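Local coordinates for hemolysin activator protein CdiB (Acinetobacter baumannii ACICU, PDB 6WIL) that probably exports its partner toxin CdiA across the outer membrane in contact-dependent growth inhibition, as a TpsB transporter of the Omp85 superfamily, at residues Gln28-Thr33 with Asn180-Tyr185; Lys58-Ile63 with Ala82-Pro87; Tyr275-Pro278 with Asp283-Phe286. One frame throughout, in Å; residues are numbered along the deposited sequence.

How the contacts relate
Contacts 1 and 3 are neighbours at the junction of the POTRA region and the barrel. Their centres lie about 14 Å apart, and they touch directly. Arg-183 NH2 of contact 1 forms a salt bridge of 3.0 Å to Asp-283 OD2 of contact 3. Asn-180 OD1 packs on Pro-278 CB at 3.5 Å beside it. Contact 2 stands apart in the more distant POTRA domain. Its centre is about 40 Å from that of contact 1 and about 44 Å from that of contact 3. Along the chain, contact 2 is nested inside the loop closed by contact 1, and contact 3 follows both.

Contact 1. Residues Gln28-Thr33 with Asn180-Tyr185; sequences QLAQQT and NLKRVY
Leu-29 and Ala-30, in the linker that follows helix 8-27, lie against Lys-182 and Arg-183, at the C-terminal end region of POTRA helix 171-181. One touch is a methyl group over a flat cation. Leu-29 CD1 sits 3.5 Å above the plane of the Arg-183 guanidinium, over its centre. It is 3.6 Å from Arg-183 NE. The leucine CG is anti to the carbonyl carbon (chi1 -53°), and from there its branch reaches the arginine. The Arg-183 chain is extended from CG to NE. Its NH2 makes a salt bridge to Asp-283 on barrel strand 282-295, which would help to hold the guanidinium flat against the leucine methyl.

The second touch is to Lys-182. Ala-30 points at this residue, and its CB lies 3.7 Å from Lys-182 CE. The lysine chain bends at chi3 and chi4 (60° and 73°), which brings CE over Ala-30 CB. Lys-182 CE also comes within 3.7 Å of Gln-31 O.

This is where the linker from the N-terminal helix to the POTRA domains passes the mouth of the barrel. Gln-31 turns its side chain back on the linker. Its NE2 donates to Leu-29 O at a short 2.6 Å, with the donor well above the carbonyl plane. Gln-31 OE1 is held by Lys-330 NZ of barrel strand 329-346. Both ends of the amide thus have partners, which would restrain its rotation. The backbone of the next residue, Gln-32 N, is bonded to Glu-179 OE1 of helix 171-181. On the POTRA side, Leu-181 O accepts from both Val-184 N and Tyr-185 N as the chain turns into strand 185-193.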
loop_
_atom_site.group_PDB
_atom_site.type_symbol
_atom_site.label_atom_id
_atom_site.label_comp_id
_atom_site.label_asym_id
_atom_site.label_seq_id
_atom_site.Cartn_x
_atom_site.Cartn_y
_atom_site.Cartn_z
ATOM N N GLN A 28 -2.834 7.383 1.795
ATOM C CA GLN A 28 -2.501 8.770 2.098
ATOM C C GLN A 28 -1.024 8.966 2.413
ATOM O O GLN A 28 -0.542 10.103 2.363
ATOM C CB GLN A 28 -3.343 9.272 3.270
ATOM C CG GLN A 28 -4.725 9.758 2.876
ATOM C CD GLN A 28 -5.629 9.970 4.077
ATOM O OE1 GLN A 28 -5.211 10.520 5.099
ATOM N NE2 GLN A 28 -6.872 9.516 3.965
ATOM N N LEU A 29 -0.298 7.896 2.729
ATOM C CA LEU A 29 1.100 8.012 3.127
ATOM C C LEU A 29 1.974 8.194 1.891
ATOM O O LEU A 29 2.028 7.316 1.023
ATOM C CB LEU A 29 1.526 6.786 3.928
ATOM C CG LEU A 29 0.615 6.478 5.122
ATOM C CD1 LEU A 29 1.262 5.464 6.050
ATOM C CD2 LEU A 29 0.246 7.745 5.880
ATOM N N ALA A 30 2.660 9.334 1.823
ATOM C CA ALA A 30 3.416 9.702 0.633
ATOM C C ALA A 30 4.606 8.770 0.427
ATOM O O ALA A 30 5.362 8.492 1.361
ATOM C CB ALA A 30 3.893 11.150 0.743
ATOM N N GLN A 31 4.773 8.297 -0.804
ATOM C CA GLN A 31 5.900 7.455 -1.178
ATOM C C GLN A 31 6.957 8.273 -1.907
ATOM O O GLN A 31 6.712 9.395 -2.357
ATOM C CB GLN A 31 5.447 6.291 -2.064
ATOM C CG GLN A 31 4.386 5.422 -1.426
ATOM C CD GLN A 31 4.734 5.051 0.002
ATOM O OE1 GLN A 31 5.631 4.244 0.249
ATOM N NE2 GLN A 31 4.028 5.650 0.954
ATOM N N GLN A 32 8.150 7.691 -2.010
ATOM C CA GLN A 32 9.219 8.304 -2.787
ATOM C C GLN A 32 8.894 8.218 -4.274
ATOM O O GLN A 32 8.390 7.201 -4.759
ATOM C CB GLN A 32 10.553 7.618 -2.481
ATOM C CG GLN A 32 11.611 7.711 -3.579
ATOM C CD GLN A 32 12.336 9.043 -3.605
ATOM O OE1 GLN A 32 12.202 9.853 -2.691
ATOM N NE2 GLN A 32 13.113 9.273 -4.657
ATOM N N THR A 33 9.167 9.303 -4.989
ATOM C CA THR A 33 8.894 9.344 -6.417
ATOM C C THR A 33 9.737 8.293 -7.138
ATOM O O THR A 33 10.924 8.130 -6.828
ATOM C CB THR A 33 9.196 10.739 -6.969
ATOM O OG1 THR A 33 8.461 11.716 -6.220
ATOM C CG2 THR A 33 8.812 10.843 -8.438
ATOM N N ASN A 180 9.346 7.864 5.603
ATOM C CA ASN A 180 8.855 7.962 6.972
ATOM C C ASN A 180 8.660 9.413 7.391
ATOM O O ASN A 180 7.696 9.739 8.095
ATOM C CB ASN A 180 9.819 7.255 7.923
ATOM C CG ASN A 180 9.826 5.759 7.725
ATOM O OD1 ASN A 180 8.948 5.211 7.063
ATOM N ND2 ASN A 180 10.808 5.083 8.313
ATOM N N LEU A 181 9.561 10.304 6.966
ATOM C CA LEU A 181 9.439 11.707 7.347
ATOM C C LEU A 181 8.342 12.410 6.560
ATOM O O LEU A 181 7.774 13.397 7.041
ATOM C CB LEU A 181 10.768 12.439 7.152
ATOM C CG LEU A 181 11.953 12.009 8.016
ATOM C CD1 LEU A 181 13.123 12.984 7.874
ATOM C CD2 LEU A 181 11.535 11.877 9.466
ATOM N N LYS A 182 8.035 11.933 5.356
ATOM C CA LYS A 182 6.998 12.566 4.552
ATOM C C LYS A 182 5.593 12.266 5.049
ATOM O O LYS A 182 4.634 12.831 4.514
ATOM C CB LYS A 182 7.131 12.148 3.087
ATOM C CG LYS A 182 8.202 12.920 2.339
ATOM C CD LYS A 182 8.591 12.216 1.055
ATOM C CE LYS A 182 7.412 12.049 0.110
ATOM N NZ LYS A 182 7.000 13.330 -0.525
ATOM N N ARG A 183 5.444 11.396 6.050
ATOM C CA ARG A 183 4.133 11.224 6.662
ATOM C C ARG A 183 3.718 12.461 7.444
ATOM O O ARG A 183 2.528 12.784 7.501
ATOM C CB ARG A 183 4.130 9.996 7.571
ATOM C CG ARG A 183 4.272 8.689 6.821
ATOM C CD ARG A 183 4.267 7.509 7.766
ATOM N NE ARG A 183 4.590 6.267 7.074
ATOM C CZ ARG A 183 4.462 5.060 7.611
ATOM N NH1 ARG A 183 4.005 4.929 8.850
ATOM N NH2 ARG A 183 4.785 3.984 6.908
ATOM N N VAL A 184 4.676 13.172 8.033
ATOM C CA VAL A 184 4.377 14.323 8.877
ATOM C C VAL A 184 5.034 15.608 8.398
ATOM O O VAL A 184 4.664 16.688 8.885
ATOM C CB VAL A 184 4.758 14.054 10.350
ATOM C CG1 VAL A 184 4.096 12.774 10.846
ATOM C CG2 VAL A 184 6.257 13.969 10.501
ATOM N N TYR A 185 5.985 15.545 7.465
ATOM C CA TYR A 185 6.651 16.730 6.949
ATOM C C TYR A 185 6.552 16.790 5.434
ATOM O O TYR A 185 6.421 15.767 4.756
ATOM C CB TYR A 185 8.142 16.773 7.307
ATOM C CG TYR A 185 8.468 16.817 8.776
ATOM C CD1 TYR A 185 8.253 17.968 9.526
ATOM C CD2 TYR A 185 9.026 15.714 9.406
ATOM C CE1 TYR A 185 8.563 18.006 10.873
ATOM C CE2 TYR A 185 9.339 15.742 10.746
ATOM C CZ TYR A 185 9.108 16.886 11.475
ATOM O OH TYR A 185 9.431 16.899 12.811
#

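Contact 2. Residues Lys58-Ile63 with Ala82-Pro87; sequences KEISLI and AIKKHP
Ile-60 and Ile-83 meet with their side chains crossed at about a right angle. Ile-60 CD1 is the tip that makes the touch, and it lies 4.0 Å from Ile-83 CG2. In Ile-60, CG1 is anti to the carbonyl carbon (chi1 -49°), and this carries CD1 across toward the helix. Ile-83 starts toward the strand, but its CG1 branch leads away, which leaves the CG2 methyl as the touching group. Ile-83 also packs on Ile-103, Tyr-106 and Ala-107 of helix 97-113. Ile-60 packs on Ile-80, Ile-90 and Leu-91 as well. The pair thus belongs to the core of the first POTRA domain, a beta-alpha-alpha-beta-beta fold in which strand 59-62 and helix 77-85 pack together. Strand 59-62 pairs in parallel with strand 132-149.

Lys-84 lies alongside this apolar pair. Its chain is extended beyond CG and runs out to the strand. Lys-84 CE comes to 3.4 Å from Ile-60 O and 4.1 Å from Ile-60 CB. The ammonium end then meets a water. Lys-84 NZ donates to this water at 2.9 Å, and Ile-60 N makes a weak bond of 3.4 Å to the same water. Lys-84 also touches a crystal neighbour, which may influence its pose.

The chemistry is therefore divided. Apolar methyls close the buried side, while at the rim the aliphatic part of the lysine packs on the strand and its ammonium group meets a water at the edge.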
loop_
_atom_site.group_PDB
_atom_site.type_symbol
_atom_site.label_atom_id
_atom_site.label_comp_id
_atom_site.label_asym_id
_atom_site.label_seq_id
_atom_site.Cartn_x
_atom_site.Cartn_y
_atom_site.Cartn_z
ATOM N N LYS A 58 45.518 -12.777 -13.584
ATOM C CA LYS A 58 45.358 -14.099 -13.010
ATOM C C LYS A 58 44.654 -14.079 -11.664
ATOM O O LYS A 58 44.292 -15.149 -11.162
ATOM C CB LYS A 58 46.720 -14.798 -12.869
ATOM C CG LYS A 58 47.632 -14.229 -11.802
ATOM C CD LYS A 58 49.044 -14.773 -11.980
ATOM C CE LYS A 58 49.981 -14.325 -10.866
ATOM N NZ LYS A 58 49.782 -15.084 -9.599
ATOM N N GLU A 59 44.446 -12.903 -11.074
ATOM C CA GLU A 59 43.732 -12.771 -9.811
ATOM C C GLU A 59 42.946 -11.470 -9.830
ATOM O O GLU A 59 43.508 -10.413 -10.131
ATOM C CB GLU A 59 44.692 -12.779 -8.611
ATOM C CG GLU A 59 45.724 -13.898 -8.616
ATOM C CD GLU A 59 46.421 -14.071 -7.283
ATOM O OE1 GLU A 59 46.153 -13.274 -6.358
ATOM O OE2 GLU A 59 47.233 -15.014 -7.161
ATOM N N ILE A 60 41.656 -11.549 -9.516
ATOM C CA ILE A 60 40.827 -10.372 -9.282
ATOM C C ILE A 60 40.449 -10.375 -7.811
ATOM O O ILE A 60 39.824 -11.327 -7.326
ATOM C CB ILE A 60 39.579 -10.354 -10.174
ATOM C CG1 ILE A 60 39.966 -10.626 -11.628
ATOM C CG2 ILE A 60 38.871 -9.007 -10.051
ATOM C CD1 ILE A 60 38.802 -11.058 -12.497
ATOM N N SER A 61 40.833 -9.323 -7.095
ATOM C CA SER A 61 40.653 -9.284 -5.654
ATOM C C SER A 61 40.152 -7.913 -5.233
ATOM O O SER A 61 40.335 -6.915 -5.936
ATOM C CB SER A 61 41.959 -9.609 -4.915
ATOM O OG SER A 61 42.660 -10.666 -5.548
ATOM N N LEU A 62 39.503 -7.880 -4.074
ATOM C CA LEU A 62 39.177 -6.640 -3.388
ATOM C C LEU A 62 40.182 -6.448 -2.261
ATOM O O LEU A 62 40.363 -7.345 -1.428
ATOM C CB LEU A 62 37.748 -6.662 -2.843
ATOM C CG LEU A 62 37.234 -5.324 -2.305
ATOM C CD1 LEU A 62 37.150 -4.292 -3.425
ATOM C CD2 LEU A 62 35.886 -5.486 -1.612
ATOM N N ILE A 63 40.839 -5.296 -2.247
ATOM C CA ILE A 63 41.992 -5.043 -1.391
ATOM C C ILE A 63 41.654 -3.882 -0.473
ATOM O O ILE A 63 41.207 -2.835 -0.952
ATOM C CB ILE A 63 43.266 -4.736 -2.200
ATOM C CG1 ILE A 63 43.662 -5.952 -3.036
ATOM C CG2 ILE A 63 44.404 -4.329 -1.280
ATOM C CD1 ILE A 63 43.915 -7.193 -2.214
ATOM N N ALA A 82 30.283 -10.184 -9.089
ATOM C CA ALA A 82 29.692 -9.838 -10.377
ATOM C C ALA A 82 30.739 -9.826 -11.483
ATOM O O ALA A 82 30.455 -10.239 -12.613
ATOM C CB ALA A 82 28.985 -8.486 -10.286
ATOM N N ILE A 83 31.956 -9.366 -11.176
ATOM C CA ILE A 83 33.025 -9.360 -12.174
ATOM C C ILE A 83 33.329 -10.780 -12.632
ATOM O O ILE A 83 33.309 -11.085 -13.830
ATOM C CB ILE A 83 34.286 -8.676 -11.615
ATOM C CG1 ILE A 83 34.024 -7.195 -11.335
ATOM C CG2 ILE A 83 35.450 -8.844 -12.585
ATOM C CD1 ILE A 83 33.681 -6.397 -12.566
ATOM N N LYS A 84 33.611 -11.671 -11.677
ATOM C CA LYS A 84 33.937 -13.056 -11.994
ATOM C C LYS A 84 32.761 -13.812 -12.604
ATOM O O LYS A 84 32.976 -14.830 -13.269
ATOM C CB LYS A 84 34.425 -13.771 -10.735
ATOM C CG LYS A 84 35.768 -13.271 -10.233
ATOM C CD LYS A 84 36.241 -14.043 -9.014
ATOM C CE LYS A 84 37.651 -13.628 -8.621
ATOM N NZ LYS A 84 38.104 -14.326 -7.389
ATOM N N LYS A 85 31.532 -13.340 -12.395
ATOM C CA LYS A 85 30.358 -14.004 -12.945
ATOM C C LYS A 85 30.098 -13.618 -14.395
ATOM O O LYS A 85 29.375 -14.336 -15.094
ATOM C CB LYS A 85 29.132 -13.678 -12.078
ATOM C CG LYS A 85 27.828 -14.374 -12.463
ATOM C CD LYS A 85 27.862 -15.871 -12.187
ATOM C CE LYS A 85 26.460 -16.460 -12.249
ATOM N NZ LYS A 85 25.552 -15.784 -11.277
ATOM N N HIS A 86 30.682 -12.519 -14.860
ATOM C CA HIS A 86 30.399 -12.027 -16.201
ATOM C C HIS A 86 30.760 -13.091 -17.235
ATOM O O HIS A 86 31.850 -13.676 -17.161
ATOM C CB HIS A 86 31.175 -10.737 -16.469
ATOM C CG HIS A 86 30.780 -10.045 -17.736
ATOM N ND1 HIS A 86 31.233 -10.445 -18.975
ATOM C CD2 HIS A 86 29.977 -8.977 -17.957
ATOM C CE1 HIS A 86 30.724 -9.656 -19.904
ATOM N NE2 HIS A 86 29.961 -8.756 -19.313
ATOM N N PRO A 87 29.885 -13.370 -18.206
ATOM C CA PRO A 87 30.118 -14.500 -19.119
ATOM C C PRO A 87 31.321 -14.334 -20.037
ATOM O O PRO A 87 31.613 -15.253 -20.811
ATOM C CB PRO A 87 28.814 -14.568 -19.928
ATOM C CG PRO A 87 28.276 -13.177 -19.880
ATOM C CD PRO A 87 28.639 -12.649 -18.521
HETATM O O HOH W 1 40.822 -14.545 -8.233
#

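Contact 3. Residues Tyr275-Pro278 with Asp283-Phe286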
loop_
_atom_site.group_PDB
_atom_site.type_symbol
_atom_site.label_atom_id
_atom_site.label_comp_id
_atom_site.label_asym_id
_atom_site.label_seq_id
_atom_site.Cartn_x
_atom_site.Cartn_y
_atom_site.Cartn_z
ATOM N N TYR A 275 -3.965 4.138 14.650
ATOM C CA TYR A 275 -2.687 4.739 15.001
ATOM C C TYR A 275 -1.575 3.998 14.274
ATOM O O TYR A 275 -1.589 2.767 14.190
ATOM C CB TYR A 275 -2.455 4.700 16.509
ATOM C CG TYR A 275 -1.224 5.441 16.972
ATOM C CD1 TYR A 275 -1.121 6.819 16.822
ATOM C CD2 TYR A 275 -0.174 4.768 17.583
ATOM C CE1 TYR A 275 -0.002 7.504 17.257
ATOM C CE2 TYR A 275 0.948 5.446 18.023
ATOM C CZ TYR A 275 1.030 6.812 17.855
ATOM O OH TYR A 275 2.151 7.484 18.289
ATOM N N GLN A 276 -0.610 4.754 13.756
ATOM C CA GLN A 276 0.443 4.191 12.922
ATOM C C GLN A 276 1.715 5.000 13.111
ATOM O O GLN A 276 1.686 6.228 12.987
ATOM C CB GLN A 276 0.026 4.202 11.447
ATOM C CG GLN A 276 0.565 3.045 10.631
ATOM C CD GLN A 276 0.162 3.134 9.172
ATOM O OE1 GLN A 276 -0.741 3.888 8.809
ATOM N NE2 GLN A 276 0.840 2.370 8.325
ATOM N N LEU A 277 2.824 4.322 13.408
ATOM C CA LEU A 277 4.119 4.980 13.486
ATOM C C LEU A 277 5.182 4.090 12.854
ATOM O O LEU A 277 5.132 2.862 13.005
ATOM C CB LEU A 277 4.509 5.312 14.932
ATOM C CG LEU A 277 5.162 4.256 15.825
ATOM C CD1 LEU A 277 5.669 4.901 17.103
ATOM C CD2 LEU A 277 4.195 3.132 16.143
ATOM N N PRO A 278 6.143 4.671 12.136
ATOM C CA PRO A 278 7.214 3.871 11.534
ATOM C C PRO A 278 8.444 3.779 12.421
ATOM O O PRO A 278 8.755 4.674 13.204
ATOM C CB PRO A 278 7.533 4.656 10.255
ATOM C CG PRO A 278 7.332 6.080 10.672
ATOM C CD PRO A 278 6.177 6.069 11.665
ATOM N N ASP A 283 6.991 -1.017 10.373
ATOM C CA ASP A 283 5.792 -0.205 10.503
ATOM C C ASP A 283 4.905 -0.841 11.557
ATOM O O ASP A 283 4.653 -2.047 11.504
ATOM C CB ASP A 283 5.053 -0.086 9.164
ATOM C CG ASP A 283 4.343 1.257 9.002
ATOM O OD1 ASP A 283 4.505 2.129 9.880
ATOM O OD2 ASP A 283 3.630 1.440 7.993
ATOM N N LEU A 284 4.442 -0.041 12.512
ATOM C CA LEU A 284 3.587 -0.518 13.594
ATOM C C LEU A 284 2.244 0.184 13.511
ATOM O O LEU A 284 2.188 1.404 13.339
ATOM C CB LEU A 284 4.206 -0.267 14.971
ATOM C CG LEU A 284 5.424 -1.078 15.408
ATOM C CD1 LEU A 284 6.666 -0.684 14.630
ATOM C CD2 LEU A 284 5.647 -0.902 16.902
ATOM N N GLY A 285 1.170 -0.578 13.633
ATOM C CA GLY A 285 -0.160 -0.006 13.576
ATOM C C GLY A 285 -1.100 -0.728 14.513
ATOM O O GLY A 285 -0.937 -1.915 14.801
ATOM N N PHE A 286 -2.085 0.014 15.008
ATOM C CA PHE A 286 -3.181 -0.616 15.722
ATOM C C PHE A 286 -4.457 0.143 15.403
ATOM O O PHE A 286 -4.437 1.349 15.151
ATOM C CB PHE A 286 -2.917 -0.710 17.237
ATOM C CG PHE A 286 -3.241 0.533 18.014
ATOM C CD1 PHE A 286 -4.543 0.804 18.411
ATOM C CD2 PHE A 286 -2.235 1.397 18.410
ATOM C CE1 PHE A 286 -4.841 1.939 19.140
ATOM C CE2 PHE A 286 -2.523 2.531 19.149
ATOM C CZ PHE A 286 -3.830 2.804 19.511
#
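Tyr-275 and Phe-286 form one end of a four-pair ladder in the antiparallel hairpin of barrel strands 266-279 and 282-295. Two hydrogen-bonded pairs, Tyr-275 with Phe-286 and Leu-277 with Leu-284, alternate with two non-hydrogen-bonded pairs. Each hydrogen-bonded pair is closed by two backbone bonds. Tyr-275 N to Phe-286 O is 2.9 Å, and Leu-277 N to Leu-284 O is 3.0 Å.

The side chains of these two pairs share one face. Phe-286 CE2 presses on Tyr-275 CB at 3.4 Å, and the two rings are oblique, with planes at 51°. The phenylalanine CG lies between its own backbone N and carbonyl carbon (chi1 83°), which swings the ring over toward the tyrosine. Leu-277 CD2 meets Leu-284 CB at 3.6 Å. This apolar face is consistent with the lipid side of the barrel.

Gln-276, Pro-278 and Asp-283 point to the other face. The extended Gln-276 chain reaches diagonally along it to the carboxylate. Its NE2 donates to Asp-283 OD2 at 3.0 Å from above the carboxylate plane, in a bent bond, 132° at the hydrogen. Gly-285 has no side chain, and its CA lies 3.2 Å from Tyr-275 O in a CA-H...O contact.

Further out, Tyr-275 OH is bonded to Asp-250. The Gln-276 face meets helix 8-27, the loop after it and the POTRA domain. There Gln-276 NE2 is also bonded to OE1 of Gln-26, in helix 8-27.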